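Long-range contact in ethylbenzene dehydrogenase alpha-subunit (Aromatoleum aromaticum, PDB 2IVF), which forms the molybdenum-containing subunit of a three-chain enzyme and belongs to the molybdopterin oxidoreductase family, carrying two pterin dinucleotides and an iron-sulfur cluster: residues Gln181-Ala195 / Arg593-Ser607. Numbering follows the deposited sequence.
Sequences QGSDGFILDAPHVHA and RPAPDKTPQVYMLLS. With MD1 (phosphoric acid 4-(2-amino-4-oxo-3,4,5,6,-tetrahydro-pteridin-6-yl)-2-hydroxy-3,4-dimercapto-but-3-en-yl ester guanylate ester), chain N; ACT (acetate ion), chain E.
Strands Phe186-Leu188 and Val602-Leu606 run parallel, their axes 4.9 Å apart, joined by bonds such as Ile187 N to Val602 O and Met604 N to Ile187 O. On one face, which helix 197-210 covers, Met604 lays its sulfur at the edge of the Phe186 ring, a Met-aromatic contact with SD 3.8 Å from CZ; its extended, flexible chain also runs alongside Leu188. On the other face, Ile187 CD1 presses tightly on Pro600 CB (3.4 Å). Tyr603 extends forward on this Ile187 face, and its OH donates to Asp189 OD2 at 2.5 Å, the ring nearly perpendicular to the carboxylate; Lys614 pairs with the other oxygen. Before the strands, Arg593 forms a side-on salt bridge with Asp184, its guanidinium supplying two donors, NE (2.9 Å) and NH2, to the buried OD1, while OD2 takes Ala595 N. The Gln181 amide, both donor and acceptor, matches the backbone of Thr599 through OE1 to N (3.1 Å) and NE2 to O. Beyond them, Ser607 O holds His192 N (2.8 Å), and His194 NE2 donates to MD1 O1B (2.8 Å). Two separate buried carboxylates thus each have their own partners, and the parallel strands lead into the MD1 pocket, where His194 binds a phosphate oxygen beside Ser607.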
# COMPACT_ATOMS: atom_id res chain seq x y z
N GLN A 181 26.41 -34.73 6.21
CA GLN A 181 26.48 -34.52 4.76
C GLN A 181 27.16 -33.24 4.27
O GLN A 181 27.01 -32.87 3.10
CB GLN A 181 25.07 -34.52 4.19
CG GLN A 181 24.20 -33.35 4.63
CD GLN A 181 22.87 -33.34 3.95
OE1 GLN A 181 22.67 -34.04 2.96
NE2 GLN A 181 21.93 -32.53 4.47
N GLY A 182 27.89 -32.56 5.14
CA GLY A 182 28.51 -31.28 4.78
C GLY A 182 27.53 -30.15 4.69
O GLY A 182 26.35 -30.28 5.07
N SER A 183 27.98 -29.05 4.11
CA SER A 183 27.31 -27.81 4.24
C SER A 183 26.08 -27.68 3.34
O SER A 183 25.29 -26.75 3.51
CB SER A 183 28.33 -26.68 3.99
OG SER A 183 28.68 -26.57 2.63
N ASP A 184 25.90 -28.60 2.38
CA ASP A 184 24.71 -28.56 1.51
C ASP A 184 23.36 -28.73 2.22
O ASP A 184 22.30 -28.44 1.63
CB ASP A 184 24.86 -29.57 0.35
CG ASP A 184 25.36 -28.93 -0.96
OD1 ASP A 184 25.68 -27.72 -0.96
OD2 ASP A 184 25.38 -29.65 -2.00
N GLY A 185 23.37 -29.15 3.48
CA GLY A 185 22.14 -29.35 4.25
C GLY A 185 21.43 -28.11 4.78
O GLY A 185 20.27 -28.20 5.21
N PHE A 186 22.12 -26.97 4.72
CA PHE A 186 21.63 -25.70 5.25
C PHE A 186 21.21 -24.82 4.09
O PHE A 186 21.98 -24.63 3.15
CB PHE A 186 22.73 -24.97 6.04
CG PHE A 186 22.27 -23.64 6.62
CD1 PHE A 186 21.68 -23.61 7.86
CD2 PHE A 186 22.53 -22.44 5.96
CE1 PHE A 186 21.27 -22.40 8.40
CE2 PHE A 186 22.09 -21.22 6.49
CZ PHE A 186 21.47 -21.20 7.70
N ILE A 187 19.99 -24.28 4.18
CA ILE A 187 19.44 -23.42 3.16
C ILE A 187 18.91 -22.20 3.80
O ILE A 187 18.03 -22.28 4.65
CB ILE A 187 18.29 -24.13 2.35
CG1 ILE A 187 18.80 -25.47 1.85
CG2 ILE A 187 17.78 -23.27 1.15
CD1 ILE A 187 17.77 -26.20 1.12
N LEU A 188 19.48 -21.05 3.44
CA LEU A 188 18.88 -19.78 3.76
C LEU A 188 18.16 -19.41 2.48
O LEU A 188 18.76 -18.97 1.50
CB LEU A 188 19.94 -18.75 4.11
CG LEU A 188 19.46 -17.31 4.31
CD1 LEU A 188 18.22 -17.22 5.22
CD2 LEU A 188 20.64 -16.48 4.87
N ASP A 189 16.87 -19.62 2.47
CA ASP A 189 16.11 -19.57 1.22
C ASP A 189 15.79 -18.15 0.87
O ASP A 189 14.88 -17.58 1.44
CB ASP A 189 14.85 -20.37 1.43
CG ASP A 189 14.03 -20.52 0.15
OD1 ASP A 189 14.44 -19.96 -0.90
OD2 ASP A 189 12.99 -21.21 0.22
N ALA A 190 16.52 -17.58 -0.07
CA ALA A 190 16.09 -16.38 -0.78
C ALA A 190 15.64 -15.27 0.20
O ALA A 190 14.55 -14.71 0.05
CB ALA A 190 14.93 -16.73 -1.85
N PRO A 191 16.49 -14.91 1.19
CA PRO A 191 16.03 -13.85 2.09
C PRO A 191 15.94 -12.53 1.35
O PRO A 191 16.84 -12.21 0.54
CB PRO A 191 17.15 -13.76 3.15
CG PRO A 191 18.33 -14.25 2.45
CD PRO A 191 17.85 -15.32 1.52
N HIS A 192 14.88 -11.76 1.64
CA HIS A 192 14.78 -10.41 1.13
C HIS A 192 15.42 -9.44 2.11
O HIS A 192 16.11 -9.87 3.03
CB HIS A 192 13.31 -10.06 0.80
CG HIS A 192 13.16 -9.23 -0.43
ND1 HIS A 192 13.98 -8.15 -0.69
CD2 HIS A 192 12.27 -9.29 -1.45
CE1 HIS A 192 13.63 -7.61 -1.86
NE2 HIS A 192 12.59 -8.27 -2.33
N VAL A 193 15.27 -8.14 1.89
CA VAL A 193 15.98 -7.15 2.65
C VAL A 193 15.04 -6.48 3.65
O VAL A 193 15.41 -5.50 4.29
CB VAL A 193 16.69 -6.13 1.70
CG1 VAL A 193 17.66 -5.20 2.46
CG2 VAL A 193 17.42 -6.91 0.60
N HIS A 194 13.84 -7.02 3.81
CA HIS A 194 12.82 -6.31 4.58
C HIS A 194 13.26 -6.07 6.01
O HIS A 194 12.82 -5.13 6.64
CB HIS A 194 11.52 -7.07 4.67
CG HIS A 194 11.06 -7.62 3.37
ND1 HIS A 194 10.81 -6.83 2.27
CD2 HIS A 194 10.80 -8.89 2.99
CE1 HIS A 194 10.43 -7.60 1.27
NE2 HIS A 194 10.39 -8.86 1.68
N ALA A 195 14.04 -7.01 6.55
CA ALA A 195 14.49 -6.99 7.94
C ALA A 195 15.59 -5.97 8.09
O ALA A 195 16.02 -5.68 9.20
CB ALA A 195 15.01 -8.37 8.35
N ARG A 593 22.56 -26.75 -6.28
CA ARG A 593 22.76 -26.98 -4.85
C ARG A 593 21.44 -26.70 -4.14
O ARG A 593 20.67 -25.84 -4.60
CB ARG A 593 23.82 -26.04 -4.28
CG ARG A 593 25.18 -26.16 -4.90
CD ARG A 593 26.22 -25.26 -4.23
NE ARG A 593 26.45 -25.59 -2.81
CZ ARG A 593 26.89 -24.71 -1.90
NH1 ARG A 593 27.18 -23.45 -2.24
NH2 ARG A 593 27.05 -25.07 -0.64
N PRO A 594 21.15 -27.46 -3.06
CA PRO A 594 21.93 -28.63 -2.65
C PRO A 594 22.00 -29.66 -3.76
O PRO A 594 21.07 -29.79 -4.53
CB PRO A 594 21.14 -29.24 -1.48
CG PRO A 594 20.13 -28.26 -1.08
CD PRO A 594 20.01 -27.21 -2.16
N ALA A 595 23.11 -30.39 -3.84
CA ALA A 595 23.25 -31.40 -4.86
C ALA A 595 22.04 -32.35 -4.75
O ALA A 595 21.51 -32.58 -3.65
CB ALA A 595 24.57 -32.15 -4.67
N PRO A 596 21.55 -32.88 -5.89
CA PRO A 596 20.44 -33.85 -5.89
C PRO A 596 20.58 -35.04 -4.95
O PRO A 596 19.57 -35.59 -4.53
CB PRO A 596 20.39 -34.29 -7.35
CG PRO A 596 20.71 -33.01 -8.07
CD PRO A 596 21.94 -32.55 -7.28
N ASP A 597 21.79 -35.45 -4.61
CA ASP A 597 21.93 -36.55 -3.67
C ASP A 597 22.13 -36.08 -2.23
O ASP A 597 22.35 -36.88 -1.35
CB ASP A 597 23.06 -37.51 -4.11
CG ASP A 597 24.38 -36.80 -4.34
OD1 ASP A 597 24.49 -35.57 -4.09
OD2 ASP A 597 25.32 -37.49 -4.77
N LYS A 598 22.05 -34.78 -1.99
CA LYS A 598 22.01 -34.29 -0.62
C LYS A 598 20.53 -34.07 -0.25
O LYS A 598 19.66 -33.96 -1.12
CB LYS A 598 22.78 -32.96 -0.51
CG LYS A 598 24.26 -33.05 -0.92
CD LYS A 598 25.06 -33.93 0.05
CE LYS A 598 26.55 -33.92 -0.29
NZ LYS A 598 27.31 -34.79 0.62
N THR A 599 20.27 -33.97 1.05
CA THR A 599 18.93 -33.67 1.56
C THR A 599 18.97 -32.38 2.34
O THR A 599 19.71 -32.27 3.32
CB THR A 599 18.49 -34.73 2.57
OG1 THR A 599 18.83 -36.02 2.10
CG2 THR A 599 17.01 -34.64 2.81
N PRO A 600 18.16 -31.40 1.95
CA PRO A 600 18.07 -30.23 2.81
C PRO A 600 17.60 -30.65 4.21
O PRO A 600 16.69 -31.49 4.31
CB PRO A 600 17.01 -29.36 2.14
CG PRO A 600 16.59 -30.04 0.93
CD PRO A 600 17.27 -31.34 0.78
N GLN A 601 18.24 -30.13 5.26
CA GLN A 601 17.90 -30.52 6.64
C GLN A 601 17.61 -29.36 7.57
O GLN A 601 16.85 -29.51 8.53
CB GLN A 601 18.98 -31.39 7.27
CG GLN A 601 19.14 -32.71 6.52
CD GLN A 601 19.56 -33.84 7.40
OE1 GLN A 601 20.50 -33.72 8.20
NE2 GLN A 601 18.87 -34.96 7.26
N VAL A 602 18.24 -28.22 7.30
CA VAL A 602 18.05 -27.01 8.11
C VAL A 602 17.69 -25.83 7.21
O VAL A 602 18.37 -25.54 6.22
CB VAL A 602 19.28 -26.71 8.97
CG1 VAL A 602 19.05 -25.47 9.84
CG2 VAL A 602 19.58 -27.90 9.82
N TYR A 603 16.61 -25.15 7.57
CA TYR A 603 15.99 -24.20 6.69
C TYR A 603 15.75 -22.98 7.48
O TYR A 603 15.07 -23.04 8.48
CB TYR A 603 14.69 -24.78 6.16
CG TYR A 603 13.98 -23.89 5.19
CD1 TYR A 603 13.09 -22.91 5.65
CD2 TYR A 603 14.17 -24.04 3.82
CE1 TYR A 603 12.41 -22.12 4.76
CE2 TYR A 603 13.48 -23.26 2.93
CZ TYR A 603 12.61 -22.31 3.40
OH TYR A 603 11.95 -21.51 2.50
N MET A 604 16.34 -21.87 7.04
CA MET A 604 16.25 -20.62 7.75
C MET A 604 15.31 -19.66 7.02
O MET A 604 15.49 -19.38 5.84
CB MET A 604 17.64 -20.00 7.84
CG MET A 604 17.68 -18.65 8.44
SD MET A 604 19.38 -18.24 8.75
CE MET A 604 19.27 -16.51 9.19
N LEU A 605 14.31 -19.19 7.76
CA LEU A 605 13.36 -18.17 7.28
C LEU A 605 13.82 -16.82 7.79
O LEU A 605 13.90 -16.60 9.01
CB LEU A 605 11.96 -18.46 7.78
CG LEU A 605 11.22 -19.68 7.24
CD1 LEU A 605 10.13 -20.13 8.22
CD2 LEU A 605 10.63 -19.31 5.89
N LEU A 606 14.17 -15.93 6.87
CA LEU A 606 14.59 -14.58 7.18
C LEU A 606 14.13 -13.72 6.02
O LEU A 606 14.49 -14.00 4.86
CB LEU A 606 16.11 -14.49 7.32
CG LEU A 606 16.67 -13.07 7.39
CD1 LEU A 606 16.22 -12.32 8.68
CD2 LEU A 606 18.22 -13.18 7.29
N SER A 607 13.28 -12.75 6.31
CA SER A 607 12.70 -11.88 5.27
C SER A 607 12.19 -12.69 4.06
O SER A 607 12.38 -12.33 2.88
CB SER A 607 13.69 -10.80 4.85
OG SER A 607 14.20 -10.14 6.01
PB MD1 N . 8.56 -12.17 0.93
O3B MD1 N . 7.51 -11.29 1.71
O1B MD1 N . 9.87 -11.48 1.02
O2B MD1 N . 8.40 -13.62 1.20
O3A MD1 N . 8.05 -12.00 -0.57
C10 MD1 N . 8.52 -10.94 -1.43
C11 MD1 N . 7.64 -11.07 -2.67
O11 MD1 N . 6.37 -10.45 -2.25
C12 MD1 N . 8.21 -10.26 -3.80
S12 MD1 N . 9.40 -9.06 -3.55
C13 MD1 N . 7.75 -10.41 -5.09
S13 MD1 N . 8.33 -9.49 -6.37
C14 MD1 N . 6.72 -11.42 -5.45
N15 MD1 N . 5.49 -10.96 -6.01
C16 MD1 N . 4.46 -11.83 -6.25
C15 MD1 N . 3.35 -11.32 -6.91
O14 MD1 N . 3.30 -10.12 -7.29
N17 MD1 N . 2.32 -12.20 -7.05
C17 MD1 N . 2.42 -13.52 -6.62
N16 MD1 N . 1.36 -14.30 -6.83
N18 MD1 N . 3.53 -13.99 -6.03
C20 MD1 N . 4.54 -13.16 -5.85
N8 MD1 N . 5.68 -13.64 -5.30
C7 MD1 N . 6.83 -12.84 -4.97
PA MD1 N . 6.68 -11.50 3.07
O1A MD1 N . 6.35 -10.12 3.54
O2A MD1 N . 5.55 -12.41 2.78
O5' MD1 N . 7.67 -12.21 4.09
C5' MD1 N . 8.72 -11.41 4.60
C4' MD1 N . 8.76 -11.52 6.07
O4' MD1 N . 9.73 -10.56 6.46
C1' MD1 N . 9.32 -10.15 7.76
N9 MD1 N . 9.92 -8.88 8.21
C4 MD1 N . 10.89 -8.81 9.11
N3 MD1 N . 11.54 -9.81 9.75
C2 MD1 N . 12.51 -9.52 10.62
N2 MD1 N . 13.18 -10.52 11.26
N1 MD1 N . 12.77 -8.19 10.89
C6 MD1 N . 12.15 -7.13 10.27
O6 MD1 N . 12.50 -5.99 10.54
C5 MD1 N . 11.16 -7.45 9.33
N7 MD1 N . 10.34 -6.74 8.56
C8 MD1 N . 9.60 -7.62 7.88
C2' MD1 N . 7.81 -9.99 7.66
O2' MD1 N . 7.13 -10.10 8.93
C3' MD1 N . 7.41 -11.07 6.64
O3' MD1 N . 6.75 -12.20 7.28
C ACT E . 12.31 -6.46 -5.11
O ACT E . 11.60 -7.32 -4.62
OXT ACT E . 11.66 -5.65 -5.83
CH3 ACT E . 13.78 -6.44 -4.87
O HOH W 1 14.43 -17.54 4.18
O HOH W 2 16.63 -9.09 5.52